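Local coordinates for protein EreC (Klebsiella pneumoniae, PDB 6XCQ) that probably hydrolyses the macrolactone ester of erythromycin and related macrolide antibiotics, opening the ring and so giving resistance to them, at residues 339-344 and 423-428; 63-68 and 302-307; 50-55 and 392-397; 378-383 and 405-410. The protein carries 1 engineered substitution. All blocks are in the same frame, centred on the assembly; numbering follows the deposited sequence. Where two conformers were deposited one is given.

Interaction 1: 339-344 and 423-428; sequences RAIAFT and AIVCVP
Residues 341-344 and 423-426 pair as two neighbouring parallel strands inside the large mixed sheet, in a contact whose touching residues are all buried. The register runs Ile341 to Ala423, Ala342 to Ile424, Phe343 to Val425 and Thr344 to Cys426, and the strand axes approach to 4.6 Å. The backbone bonds have the parallel alternation. Ala342 uses both its polar atoms, its N meeting Ala423 O at 3.2 Å and its O taking Val425 N at 2.8 Å with an N-H...O angle of 169°. Thr344 repeats this two residues on, its N giving to Val425 O at 2.7 Å and its O accepting from Val427 N at 3.0 Å, while a weak bond from Ala423 N to Ala340 O closes the other end.

Side chains alternate between the two faces. On the one holding Ile341, Phe343, Ala423 and Val425, Val425 CB makes a CH-pi contact with the Phe343 ring, 4.1 Å from its centroid and 27° off the normal, and the CG1 methyl stands over the ring centre. The CG2 methyl of the same valine turns to Ile341 CG2, 3.6 Å away. Phe343 is also touched by Phe75, Ala78, Arg79 and Leu82 of helix 73-90. On the opposite face, Thr344 CG2 rests 3.9 Å from Cys426 SG; the hydroxyl, anti to the backbone N (chi1 -170°), goes to Glu380 instead. Met406 covers Ala342, Thr344 and Ile424 on this side. A parallel pair covered on both faces in this way is characteristic of the central sheet of an alpha/beta fold.

Interaction 2: 63-68 and 302-307; sequences VGLGEG and ILLAHN
Val63 opens the contact with its carbonyl O, which takes Leu303 N at 2.8 Å while Ile302 CA passes close by. Gly64 follows with its CA against Leu303 O, and Leu65 N then gives to that same oxygen at 2.9 Å, so Leu303 is bonded through both its N and its O. The side chain of Leu65 lies with those of Ile302 and Leu304 on one face: its CD1 is 3.5 Å from Ile302 CG2, the two chains crossing at a slant, and it lies side by side with Leu304. Leu82 and Ile83 of helix 73-90 close over Leu65.

Beyond Leu65 the pairing gives way to loops at the C-terminal ends of two parallel strands, the usual place for active-site residues in alpha/beta enzymes. The Gly-Glu-Gly run 66-68 and His306 probably border the macrolide-binding cleft here. Gly66, with no side chain, brings its CA to 3.2 Å from Ala305 O and 3.3 Å from Asn307 OD1. Glu67 sends its carbonyl O over the centre of the His306 ring, 3.5 Å above the plane. That oxygen also accepts Asn307 N at 3.1 Å, almost straight at 176°, although the donor stands above the carbonyl plane rather than on a lone pair. The ring is put there by chi1 -161°, CG anti to the backbone N; its NE2 is bonded to Gln409. His306 stands at the N-cap of the following helix, and its ND1 caps Asn308 N. The carboxylate of Glu67 turns elsewhere, to His70. At Gly68, CA lies 3.4 Å from Asn307 ND2, whose N-H is bonded to Phe343 O.

Interaction 3: 50-55 and 392-397; sequences FEILTP and SCLTLT
Leu394, next after Cys393, whose disulfide with Cys387 ties strand 392-396 to helix 379-387, reaches against Phe50, Ile52 and Leu53, and the contact then runs on to Leu396. It is side-chain packing, apolar but for two carbonyl oxygens that methyls approach. Leu394 was deposited in two conformers, and its distances hold for the one described. There CG is anti to the backbone N (chi1 179°), which carries the branch out to its three partners. The CD2 methyl is the shared point: it sits 3.5 Å from Ile52 CG2, 3.6 Å from Leu53 CG and 3.9 Å from Phe50 CD1. The other methyl, Leu394 CD1, touches Leu53 CD2 at 3.6 Å. The side chains of Ile52 and Leu394 run antiparallel alongside each other, and Ile52 CD1 comes to 3.6 Å from Leu394 O.

Thr395 turns away, toward Tyr382 and Ile383 of helix 379-387. The end of the Leu396 side chain returns to Ile52, Leu396 CG lying 3.9 Å from Ile52 CG1 and Leu396 CD2 3.8 Å from Ile52 O. Segment 50-55 presents these side chains from a tight turn, the bond from Leu53 N to Phe50 O holding it coiled. Leu82 of helix 73-90 also touches Phe50 and Leu53, while Val425 of the next strand flanks Leu394. Helical elements on one face of the sheet here and helix 379-387 on the other make the layered packing of an alpha/beta/alpha fold.

Interaction 4: 378-383 and 405-410; sequences SMEQYI and RMRSQS
Met379 N and Arg405 O form the shorter of two hydrogen bonds across this contact, 2.7 Å long, with the donor lined up on the carbonyl at a C=O...N angle of 177°. In the second, Arg407 N gives to Glu380 OE2 at 2.9 Å and 170°. The carboxylate oxygen is met on its syn side, though the donor stands out of the carboxylate plane. The same oxygen has a second partner in Thr344, so two bonds grip it in a buried setting. Glu380 can reach back because its chain folds at chi2 (75°), which lays the carboxylate against Arg407 CG, 3.4 Å from OE2. The guanidinium of Arg407 goes to the carbonyl oxygens of Asp372, Gly347 and His345, and Arg407 NE stays 4.9 Å from Glu380 OE2.

The setting is the N-terminal end of helix 379-387 butted across strand 405-408 of a small two-stranded antiparallel hairpin. Ser378 is the N-cap, its OG accepting Gln381 N at 3.0 Å; the hydroxyl is also hydrogen-bonded to Arg375 O. Its backbone forms a single bridge with that of Arg405, where Ser378 CA and Arg405 O come to 3.3 Å. In the conformer described, one of two deposited, the charge of Arg405 is met by salt bridges to Asp377 and Glu414.

Outward from these bonds the contact becomes packing. The two methionines lie side by side with Met379 CG 4.1 Å from Met406 SD, and Met406 CG is 3.4 Å from Glu380 OE2. Ile424 of the main sheet touches both methionines.

Interactions 1, 2 and 3 meet in one sheet. Arg339 O takes Gly64 N at 2.8 Å, joining 1 to 2, and Ile424 N meets Thr395 O at 2.7 Å, joining 1 to 3; both pairs of centres are 9 Å apart. Interaction 4 covers the opposite sheet face from segment 50-55: Ala342 CB lies 3.6 Å from Met406 CE, and Ile383 touches Cys393 of interaction 3. It also reaches interaction 2, where Gly68 O meets Gln409 N at 2.7 Å. Although the centres of interactions 2 and 4 lie about 16 Å apart, this bond ties together loops that probably border the active site.

Interaction 1: 339-344 and 423-428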
loop_
_atom_site.group_PDB
_atom_site.type_symbol
_atom_site.label_atom_id
_atom_site.label_comp_id
_atom_site.label_asym_id
_atom_site.label_seq_id
_atom_site.Cartn_x
_atom_site.Cartn_y
_atom_site.Cartn_z
ATOM N N ARG A 339 7.035 6.499 -11.071
ATOM C CA ARG A 339 8.299 5.779 -10.930
ATOM C C ARG A 339 8.181 4.787 -9.781
ATOM O O ARG A 339 7.515 5.073 -8.782
ATOM C CB ARG A 339 9.477 6.735 -10.660
ATOM C CG ARG A 339 9.574 7.933 -11.610
ATOM C CD ARG A 339 10.060 7.575 -13.017
ATOM N NE ARG A 339 10.220 8.813 -13.785
ATOM C CZ ARG A 339 9.314 9.317 -14.627
ATOM N NH1 ARG A 339 8.175 8.673 -14.866
ATOM N NH2 ARG A 339 9.549 10.473 -15.237
ATOM N N ALA A 340 8.838 3.627 -9.918
ATOM C CA ALA A 340 8.769 2.552 -8.927
ATOM C C ALA A 340 10.177 2.141 -8.510
ATOM O O ALA A 340 10.977 1.722 -9.352
ATOM C CB ALA A 340 8.020 1.337 -9.485
ATOM N N ILE A 341 10.465 2.217 -7.219
ATOM C CA ILE A 341 11.758 1.803 -6.688
ATOM C C ILE A 341 11.530 0.556 -5.832
ATOM O O ILE A 341 10.885 0.622 -4.778
ATOM C CB ILE A 341 12.434 2.923 -5.890
ATOM C CG1 ILE A 341 12.415 4.232 -6.700
ATOM C CG2 ILE A 341 13.861 2.502 -5.518
ATOM C CD1 ILE A 341 13.099 5.403 -6.033
ATOM N N ALA A 342 11.998 -0.590 -6.318
ATOM C CA ALA A 342 11.949 -1.824 -5.539
ATOM C C ALA A 342 13.040 -1.834 -4.471
ATOM O O ALA A 342 14.117 -1.269 -4.663
ATOM C CB ALA A 342 12.120 -3.040 -6.439
ATOM N N PHE A 343 12.742 -2.466 -3.332
ATOM C CA PHE A 343 13.707 -2.683 -2.252
ATOM C C PHE A 343 13.936 -4.178 -2.122
ATOM O O PHE A 343 12.968 -4.935 -1.996
ATOM C CB PHE A 343 13.201 -2.176 -0.892
ATOM C CG PHE A 343 13.194 -0.696 -0.720
ATOM C CD1 PHE A 343 13.071 0.167 -1.805
ATOM C CD2 PHE A 343 13.233 -0.156 0.556
ATOM C CE1 PHE A 343 13.023 1.555 -1.619
ATOM C CE2 PHE A 343 13.190 1.224 0.747
ATOM C CZ PHE A 343 13.088 2.074 -0.345
ATOM N N THR A 344 15.195 -4.610 -2.101
ATOM C CA THR A 344 15.478 -6.012 -1.832
ATOM C C THR A 344 16.667 -6.097 -0.868
ATOM O O THR A 344 17.092 -5.092 -0.295
ATOM C CB THR A 344 15.685 -6.790 -3.139
ATOM O OG1 THR A 344 15.720 -8.193 -2.835
ATOM C CG2 THR A 344 16.971 -6.362 -3.846
ATOM N N ALA A 423 14.280 1.762 -10.495
ATOM C CA ALA A 423 15.523 1.629 -9.742
ATOM C C ALA A 423 15.349 0.525 -8.710
ATOM O O ALA A 423 14.232 0.079 -8.444
ATOM C CB ALA A 423 15.929 2.939 -9.059
ATOM N N ILE A 424 16.474 0.078 -8.138
ATOM C CA ILE A 424 16.488 -0.947 -7.096
ATOM C C ILE A 424 17.340 -0.466 -5.932
ATOM O O ILE A 424 18.457 0.031 -6.127
ATOM C CB ILE A 424 17.030 -2.304 -7.581
ATOM C CG1 ILE A 424 16.513 -2.682 -8.979
ATOM C CG2 ILE A 424 16.666 -3.380 -6.567
ATOM C CD1 ILE A 424 15.064 -3.175 -9.008
ATOM N N VAL A 425 16.818 -0.657 -4.723
ATOM C CA VAL A 425 17.522 -0.408 -3.469
ATOM C C VAL A 425 17.757 -1.757 -2.811
ATOM O O VAL A 425 16.815 -2.538 -2.641
ATOM C CB VAL A 425 16.690 0.524 -2.566
ATOM C CG1 VAL A 425 17.264 0.648 -1.178
ATOM C CG2 VAL A 425 16.535 1.889 -3.215
ATOM N N CYS A 426 18.999 -2.035 -2.426
ATOM C CA CYS A 426 19.314 -3.335 -1.849
ATOM C C CYS A 426 20.107 -3.142 -0.562
ATOM O O CYS A 426 21.163 -2.502 -0.575
ATOM C CB CYS A 426 20.086 -4.190 -2.857
ATOM S SG CYS A 426 20.440 -5.864 -2.246
ATOM N N VAL A 427 19.583 -3.661 0.548
ATOM C CA VAL A 427 20.196 -3.501 1.867
ATOM C C VAL A 427 20.895 -4.807 2.248
ATOM O O VAL A 427 20.656 -5.843 1.612
ATOM C CB VAL A 427 19.148 -3.078 2.912
ATOM C CG1 VAL A 427 18.474 -1.752 2.488
ATOM C CG2 VAL A 427 18.104 -4.190 3.108
ATOM N N PRO A 428 21.781 -4.812 3.249
ATOM C CA PRO A 428 22.582 -6.022 3.496
ATOM C C PRO A 428 21.815 -7.161 4.146
ATOM O O PRO A 428 22.227 -8.321 4.010
ATOM C CB PRO A 428 23.707 -5.515 4.419
ATOM C CG PRO A 428 23.807 -4.051 4.141
ATOM C CD PRO A 428 22.367 -3.629 3.910
#

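Interaction 2: 63-68 and 302-307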
loop_
_atom_site.group_PDB
_atom_site.type_symbol
_atom_site.label_atom_id
_atom_site.label_comp_id
_atom_site.label_asym_id
_atom_site.label_seq_id
_atom_site.Cartn_x
_atom_site.Cartn_y
_atom_site.Cartn_z
ATOM N N VAL A 63 6.051 8.496 -6.910
ATOM C CA VAL A 63 7.221 7.645 -6.727
ATOM C C VAL A 63 6.887 6.597 -5.674
ATOM O O VAL A 63 6.530 6.935 -4.537
ATOM C CB VAL A 63 8.474 8.442 -6.328
ATOM C CG1 VAL A 63 9.622 7.475 -6.006
ATOM C CG2 VAL A 63 8.898 9.368 -7.466
ATOM N N GLY A 64 6.999 5.324 -6.048
ATOM C CA GLY A 64 6.780 4.244 -5.105
ATOM C C GLY A 64 8.094 3.801 -4.490
ATOM O O GLY A 64 9.078 3.588 -5.201
ATOM N N LEU A 65 8.107 3.684 -3.155
ATOM C CA LEU A 65 9.215 3.107 -2.393
ATOM C C LEU A 65 8.749 1.747 -1.885
ATOM O O LEU A 65 7.839 1.668 -1.050
ATOM C CB LEU A 65 9.636 4.012 -1.230
ATOM C CG LEU A 65 10.025 5.470 -1.536
ATOM C CD1 LEU A 65 10.270 6.227 -0.239
ATOM C CD2 LEU A 65 11.270 5.540 -2.412
ATOM N N GLY A 66 9.343 0.683 -2.414
ATOM C CA GLY A 66 8.873 -0.662 -2.163
ATOM C C GLY A 66 9.387 -1.256 -0.867
ATOM O O GLY A 66 9.927 -0.588 0.018
ATOM N N GLU A 67 9.146 -2.552 -0.741
ATOM C CA GLU A 67 9.805 -3.381 0.251
ATOM C C GLU A 67 9.665 -4.796 -0.268
ATOM O O GLU A 67 8.586 -5.173 -0.737
ATOM C CB GLU A 67 9.199 -3.221 1.657
ATOM C CG GLU A 67 7.688 -3.348 1.716
ATOM C CD GLU A 67 7.130 -3.184 3.137
ATOM O OE1 GLU A 67 7.868 -2.734 4.037
ATOM O OE2 GLU A 67 5.953 -3.529 3.352
ATOM N N GLY A 68 10.768 -5.548 -0.255
ATOM C CA GLY A 68 10.708 -6.908 -0.758
ATOM C C GLY A 68 9.985 -7.854 0.168
ATOM O O GLY A 68 9.594 -8.951 -0.255
ATOM N N ILE A 302 4.450 10.029 -2.476
ATOM C CA ILE A 302 5.342 8.890 -2.277
ATOM C C ILE A 302 4.463 7.718 -1.861
ATOM O O ILE A 302 3.762 7.804 -0.846
ATOM C CB ILE A 302 6.391 9.193 -1.194
ATOM C CG1 ILE A 302 7.114 10.518 -1.472
ATOM C CG2 ILE A 302 7.368 8.039 -1.027
ATOM C CD1 ILE A 302 7.957 10.998 -0.247
ATOM N N LEU A 303 4.464 6.628 -2.631
ATOM C CA LEU A 303 3.613 5.479 -2.316
ATOM C C LEU A 303 4.442 4.444 -1.566
ATOM O O LEU A 303 5.465 3.983 -2.078
ATOM C CB LEU A 303 3.018 4.851 -3.578
ATOM C CG LEU A 303 2.219 5.765 -4.503
ATOM C CD1 LEU A 303 1.671 4.939 -5.688
ATOM C CD2 LEU A 303 1.103 6.432 -3.701
ATOM N N LEU A 304 3.999 4.073 -0.363
ATOM C CA LEU A 304 4.695 3.077 0.457
ATOM C C LEU A 304 3.906 1.782 0.318
ATOM O O LEU A 304 2.908 1.561 1.009
ATOM C CB LEU A 304 4.790 3.541 1.916
ATOM C CG LEU A 304 5.535 4.846 2.230
ATOM C CD1 LEU A 304 5.719 5.020 3.756
ATOM C CD2 LEU A 304 6.892 4.885 1.517
ATOM N N ALA A 305 4.312 0.939 -0.625
ATOM C CA ALA A 305 3.606 -0.313 -0.838
ATOM C C ALA A 305 4.628 -1.408 -1.128
ATOM O O ALA A 305 5.822 -1.144 -1.266
ATOM C CB ALA A 305 2.575 -0.181 -1.965
ATOM N N HIS A 306 4.152 -2.644 -1.214
ATOM C CA HIS A 306 5.043 -3.774 -1.467
ATOM C C HIS A 306 5.621 -3.675 -2.882
ATOM O O HIS A 306 5.001 -3.083 -3.774
ATOM C CB HIS A 306 4.269 -5.084 -1.288
ATOM C CG HIS A 306 5.133 -6.293 -1.076
ATOM N ND1 HIS A 306 5.711 -6.979 -2.118
ATOM C CD2 HIS A 306 5.492 -6.951 0.054
ATOM C CE1 HIS A 306 6.393 -8.011 -1.643
ATOM N NE2 HIS A 306 6.272 -8.021 -0.329
ATOM N N ASN A 307 6.833 -4.237 -3.078
ATOM C CA ASN A 307 7.391 -4.409 -4.426
ATOM C C ASN A 307 6.347 -4.962 -5.389
ATOM O O ASN A 307 6.209 -4.487 -6.522
ATOM C CB ASN A 307 8.594 -5.368 -4.422
ATOM C CG ASN A 307 9.867 -4.751 -3.852
ATOM O OD1 ASN A 307 9.884 -3.608 -3.395
ATOM N ND2 ASN A 307 10.949 -5.530 -3.880
#

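Interaction 3: 50-55 and 392-397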
loop_
_atom_site.group_PDB
_atom_site.type_symbol
_atom_site.label_atom_id
_atom_site.label_comp_id
_atom_site.label_asym_id
_atom_site.label_seq_id
_atom_site.Cartn_x
_atom_site.Cartn_y
_atom_site.Cartn_z
ATOM N N PHE A 50 22.413 9.652 -3.462
ATOM C CA PHE A 50 21.150 9.458 -4.168
ATOM C C PHE A 50 21.064 10.261 -5.461
ATOM O O PHE A 50 20.013 10.261 -6.112
ATOM C CB PHE A 50 19.989 9.778 -3.217
ATOM C CG PHE A 50 20.103 9.040 -1.910
ATOM C CD1 PHE A 50 19.704 7.718 -1.816
ATOM C CD2 PHE A 50 20.700 9.635 -0.807
ATOM C CE1 PHE A 50 19.864 7.010 -0.636
ATOM C CE2 PHE A 50 20.857 8.937 0.381
ATOM C CZ PHE A 50 20.442 7.617 0.465
ATOM N N GLU A 51 22.159 10.908 -5.876
ATOM C CA GLU A 51 22.124 11.723 -7.092
ATOM C C GLU A 51 21.794 10.883 -8.310
ATOM O O GLU A 51 21.267 11.404 -9.299
ATOM C CB GLU A 51 23.462 12.440 -7.303
ATOM N N ILE A 52 22.096 9.583 -8.255
ATOM C CA ILE A 52 21.787 8.670 -9.349
ATOM C C ILE A 52 20.293 8.639 -9.662
ATOM O O ILE A 52 19.901 8.317 -10.788
ATOM C CB ILE A 52 22.346 7.274 -8.985
ATOM C CG1 ILE A 52 22.085 6.238 -10.063
ATOM C CG2 ILE A 52 21.768 6.786 -7.677
ATOM C CD1 ILE A 52 22.545 4.852 -9.632
ATOM N N LEU A 53 19.443 8.988 -8.695
ATOM C CA LEU A 53 17.997 8.969 -8.883
ATOM C C LEU A 53 17.444 10.276 -9.426
ATOM O O LEU A 53 16.269 10.316 -9.813
ATOM C CB LEU A 53 17.287 8.672 -7.556
ATOM C CG LEU A 53 17.676 7.435 -6.751
ATOM C CD1 LEU A 53 16.966 7.425 -5.396
ATOM C CD2 LEU A 53 17.360 6.177 -7.529
ATOM N N THR A 54 18.227 11.353 -9.428
ATOM C CA THR A 54 17.646 12.657 -9.749
ATOM C C THR A 54 17.044 12.711 -11.150
ATOM O O THR A 54 15.918 13.221 -11.278
ATOM C CB THR A 54 18.689 13.765 -9.533
ATOM O OG1 THR A 54 18.917 13.935 -8.129
ATOM C CG2 THR A 54 18.200 15.078 -10.100
ATOM N N PRO A 55 17.687 12.190 -12.210
ATOM C CA PRO A 55 17.027 12.192 -13.531
ATOM C C PRO A 55 15.690 11.477 -13.561
ATOM O O PRO A 55 14.735 11.985 -14.164
ATOM C CB PRO A 55 18.054 11.483 -14.425
ATOM C CG PRO A 55 19.331 11.755 -13.793
ATOM C CD PRO A 55 19.067 11.686 -12.316
ATOM N N SER A 392 24.840 -0.836 1.594
ATOM C CA SER A 392 23.701 -0.911 0.690
ATOM C C SER A 392 24.044 -0.383 -0.695
ATOM O O SER A 392 25.064 0.265 -0.915
ATOM C CB SER A 392 22.503 -0.121 1.220
ATOM O OG SER A 392 22.180 -0.513 2.530
ATOM N N CYS A 393 23.116 -0.592 -1.622
ATOM C CA CYS A 393 23.382 -0.314 -3.021
ATOM C C CYS A 393 22.132 0.249 -3.688
ATOM O O CYS A 393 21.013 -0.168 -3.390
ATOM C CB CYS A 393 23.846 -1.590 -3.730
ATOM S SG CYS A 393 24.238 -1.353 -5.478
ATOM N N LEU A 394 22.336 1.171 -4.624
ATOM C CA LEU A 394 21.258 1.753 -5.416
ATOM C C LEU A 394 21.625 1.649 -6.889
ATOM O O LEU A 394 22.710 2.087 -7.282
ATOM C CB LEU A 394 21.048 3.215 -5.014
ATOM C CG LEU A 394 20.000 4.090 -5.678
ATOM C CD1 LEU A 394 18.634 3.444 -5.584
ATOM C CD2 LEU A 394 20.007 5.427 -4.970
ATOM N N THR A 395 20.729 1.072 -7.701
ATOM C CA THR A 395 21.002 0.806 -9.105
ATOM C C THR A 395 19.786 1.151 -9.953
ATOM O O THR A 395 18.645 0.930 -9.540
ATOM C CB THR A 395 21.412 -0.664 -9.346
ATOM O OG1 THR A 395 21.884 -0.814 -10.690
ATOM C CG2 THR A 395 20.252 -1.623 -9.149
ATOM N N LEU A 396 20.039 1.728 -11.127
ATOM C CA LEU A 396 18.998 1.839 -12.138
ATOM C C LEU A 396 18.836 0.495 -12.834
ATOM O O LEU A 396 19.679 -0.391 -12.716
ATOM C CB LEU A 396 19.336 2.927 -13.152
ATOM C CG LEU A 396 19.764 4.264 -12.549
ATOM C CD1 LEU A 396 20.219 5.202 -13.657
ATOM C CD2 LEU A 396 18.646 4.907 -11.719
ATOM N N THR A 397 17.723 0.328 -13.540
ATOM C CA THR A 397 17.444 -0.939 -14.193
ATOM C C THR A 397 17.576 -0.880 -15.705
ATOM O O THR A 397 17.437 -1.919 -16.360
ATOM C CB THR A 397 16.032 -1.415 -13.846
ATOM O OG1 THR A 397 15.093 -0.399 -14.232
ATOM C CG2 THR A 397 15.918 -1.694 -12.367
#

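Interaction 4: 378-383 and 405-410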
loop_
_atom_site.group_PDB
_atom_site.type_symbol
_atom_site.label_atom_id
_atom_site.label_comp_id
_atom_site.label_asym_id
_atom_site.label_seq_id
_atom_site.Cartn_x
_atom_site.Cartn_y
_atom_site.Cartn_z
ATOM N N SER A 378 19.750 -13.361 -10.843
ATOM C CA SER A 378 18.967 -12.619 -9.868
ATOM C C SER A 378 19.447 -11.172 -9.770
ATOM O O SER A 378 20.601 -10.849 -10.071
ATOM C CB SER A 378 19.018 -13.308 -8.506
ATOM O OG SER A 378 20.242 -13.072 -7.849
ATOM N N MET A 379 18.528 -10.280 -9.398
ATOM C CA MET A 379 18.929 -8.898 -9.147
ATOM C C MET A 379 19.917 -8.831 -7.986
ATOM O O MET A 379 20.829 -7.997 -7.977
ATOM C CB MET A 379 17.701 -8.036 -8.863
ATOM C CG MET A 379 18.026 -6.576 -8.530
ATOM S SD MET A 379 18.925 -5.665 -9.819
ATOM C CE MET A 379 17.839 -5.871 -11.191
ATOM N N GLU A 380 19.740 -9.705 -6.997
ATOM C CA GLU A 380 20.657 -9.754 -5.862
ATOM C C GLU A 380 22.084 -10.043 -6.308
ATOM O O GLU A 380 23.038 -9.471 -5.768
ATOM C CB GLU A 380 20.177 -10.811 -4.859
ATOM C CG GLU A 380 18.867 -10.412 -4.132
ATOM C CD GLU A 380 17.606 -10.542 -4.986
ATOM O OE1 GLU A 380 17.618 -11.315 -5.973
ATOM O OE2 GLU A 380 16.589 -9.877 -4.655
ATOM N N GLN A 381 22.256 -10.932 -7.290
ATOM C CA GLN A 381 23.610 -11.242 -7.736
ATOM C C GLN A 381 24.222 -10.062 -8.463
ATOM O O GLN A 381 25.428 -9.790 -8.329
ATOM C CB GLN A 381 23.618 -12.469 -8.642
ATOM C CG GLN A 381 25.033 -12.858 -9.072
ATOM C CD GLN A 381 25.868 -13.326 -7.903
ATOM O OE1 GLN A 381 25.497 -14.261 -7.207
ATOM N NE2 GLN A 381 27.000 -12.671 -7.680
ATOM N N TYR A 382 23.407 -9.365 -9.255
ATOM C CA TYR A 382 23.865 -8.158 -9.933
ATOM C C TYR A 382 24.359 -7.124 -8.933
ATOM O O TYR A 382 25.406 -6.501 -9.138
ATOM C CB TYR A 382 22.716 -7.592 -10.765
ATOM C CG TYR A 382 23.028 -6.339 -11.552
ATOM C CD1 TYR A 382 23.539 -6.414 -12.845
ATOM C CD2 TYR A 382 22.774 -5.080 -11.017
ATOM C CE1 TYR A 382 23.805 -5.272 -13.573
ATOM C CE2 TYR A 382 23.033 -3.934 -11.737
ATOM C CZ TYR A 382 23.542 -4.034 -13.014
ATOM O OH TYR A 382 23.800 -2.892 -13.726
ATOM N N ILE A 383 23.601 -6.916 -7.851
ATOM C CA ILE A 383 24.035 -6.031 -6.770
ATOM C C ILE A 383 25.386 -6.478 -6.234
ATOM O O ILE A 383 26.292 -5.661 -6.026
ATOM C CB ILE A 383 22.982 -5.999 -5.645
ATOM C CG1 ILE A 383 21.686 -5.349 -6.131
ATOM C CG2 ILE A 383 23.531 -5.282 -4.413
ATOM C CD1 ILE A 383 21.846 -3.928 -6.559
ATOM N N ARG A 405 15.198 -12.154 -12.020
ATOM C CA ARG A 405 14.381 -12.477 -10.865
ATOM C C ARG A 405 14.841 -11.654 -9.670
ATOM O O ARG A 405 15.986 -11.197 -9.612
ATOM C CB ARG A 405 14.400 -13.991 -10.553
ATOM C CG ARG A 405 15.760 -14.617 -10.305
ATOM C CD ARG A 405 15.666 -16.152 -10.328
ATOM N NE ARG A 405 15.874 -16.699 -11.666
ATOM C CZ ARG A 405 14.916 -17.229 -12.419
ATOM N NH1 ARG A 405 13.673 -17.299 -11.969
ATOM N NH2 ARG A 405 15.202 -17.692 -13.625
ATOM N N MET A 406 13.913 -11.423 -8.733
ATOM C CA MET A 406 14.209 -10.657 -7.529
ATOM C C MET A 406 13.445 -11.269 -6.367
ATOM O O MET A 406 12.327 -11.759 -6.537
ATOM C CB MET A 406 13.837 -9.169 -7.698
ATOM C CG MET A 406 14.205 -8.283 -6.503
ATOM S SD MET A 406 14.214 -6.526 -6.963
ATOM C CE MET A 406 12.576 -6.381 -7.672
ATOM N N ARG A 407 14.047 -11.221 -5.181
ATOM C CA ARG A 407 13.396 -11.779 -4.006
ATOM C C ARG A 407 12.073 -11.065 -3.738
ATOM O O ARG A 407 11.925 -9.867 -3.969
ATOM C CB ARG A 407 14.308 -11.668 -2.787
ATOM C CG ARG A 407 15.563 -12.566 -2.899
ATOM C CD ARG A 407 16.529 -12.284 -1.791
ATOM N NE ARG A 407 17.281 -13.486 -1.422
ATOM C CZ ARG A 407 18.208 -13.524 -0.478
ATOM N NH1 ARG A 407 18.526 -12.421 0.186
ATOM N NH2 ARG A 407 18.800 -14.674 -0.186
ATOM N N SER A 408 11.107 -11.820 -3.240
ATOM C CA SER A 408 9.834 -11.242 -2.841
ATOM C C SER A 408 9.297 -12.155 -1.750
ATOM O O SER A 408 9.079 -13.344 -2.001
ATOM C CB SER A 408 8.887 -11.150 -4.043
ATOM O OG SER A 408 7.584 -10.749 -3.664
ATOM N N GLN A 409 9.142 -11.624 -0.542
ATOM C CA GLN A 409 8.860 -12.447 0.654
ATOM C C GLN A 409 9.976 -13.494 0.742
ATOM O O GLN A 409 11.144 -13.159 0.501
ATOM C CB GLN A 409 7.449 -13.013 0.599
ATOM C CG GLN A 409 6.341 -11.961 0.643
ATOM C CD GLN A 409 6.412 -11.073 1.869
ATOM O OE1 GLN A 409 6.459 -9.855 1.743
ATOM N NE2 GLN A 409 6.381 -11.681 3.072
ATOM N N SER A 410 9.669 -14.755 1.047
ATOM C CA SER A 410 10.678 -15.808 1.065
ATOM C C SER A 410 10.844 -16.485 -0.289
ATOM O O SER A 410 11.562 -17.482 -0.380
ATOM C CB SER A 410 10.353 -16.860 2.135
ATOM O OG SER A 410 9.119 -17.499 1.885
#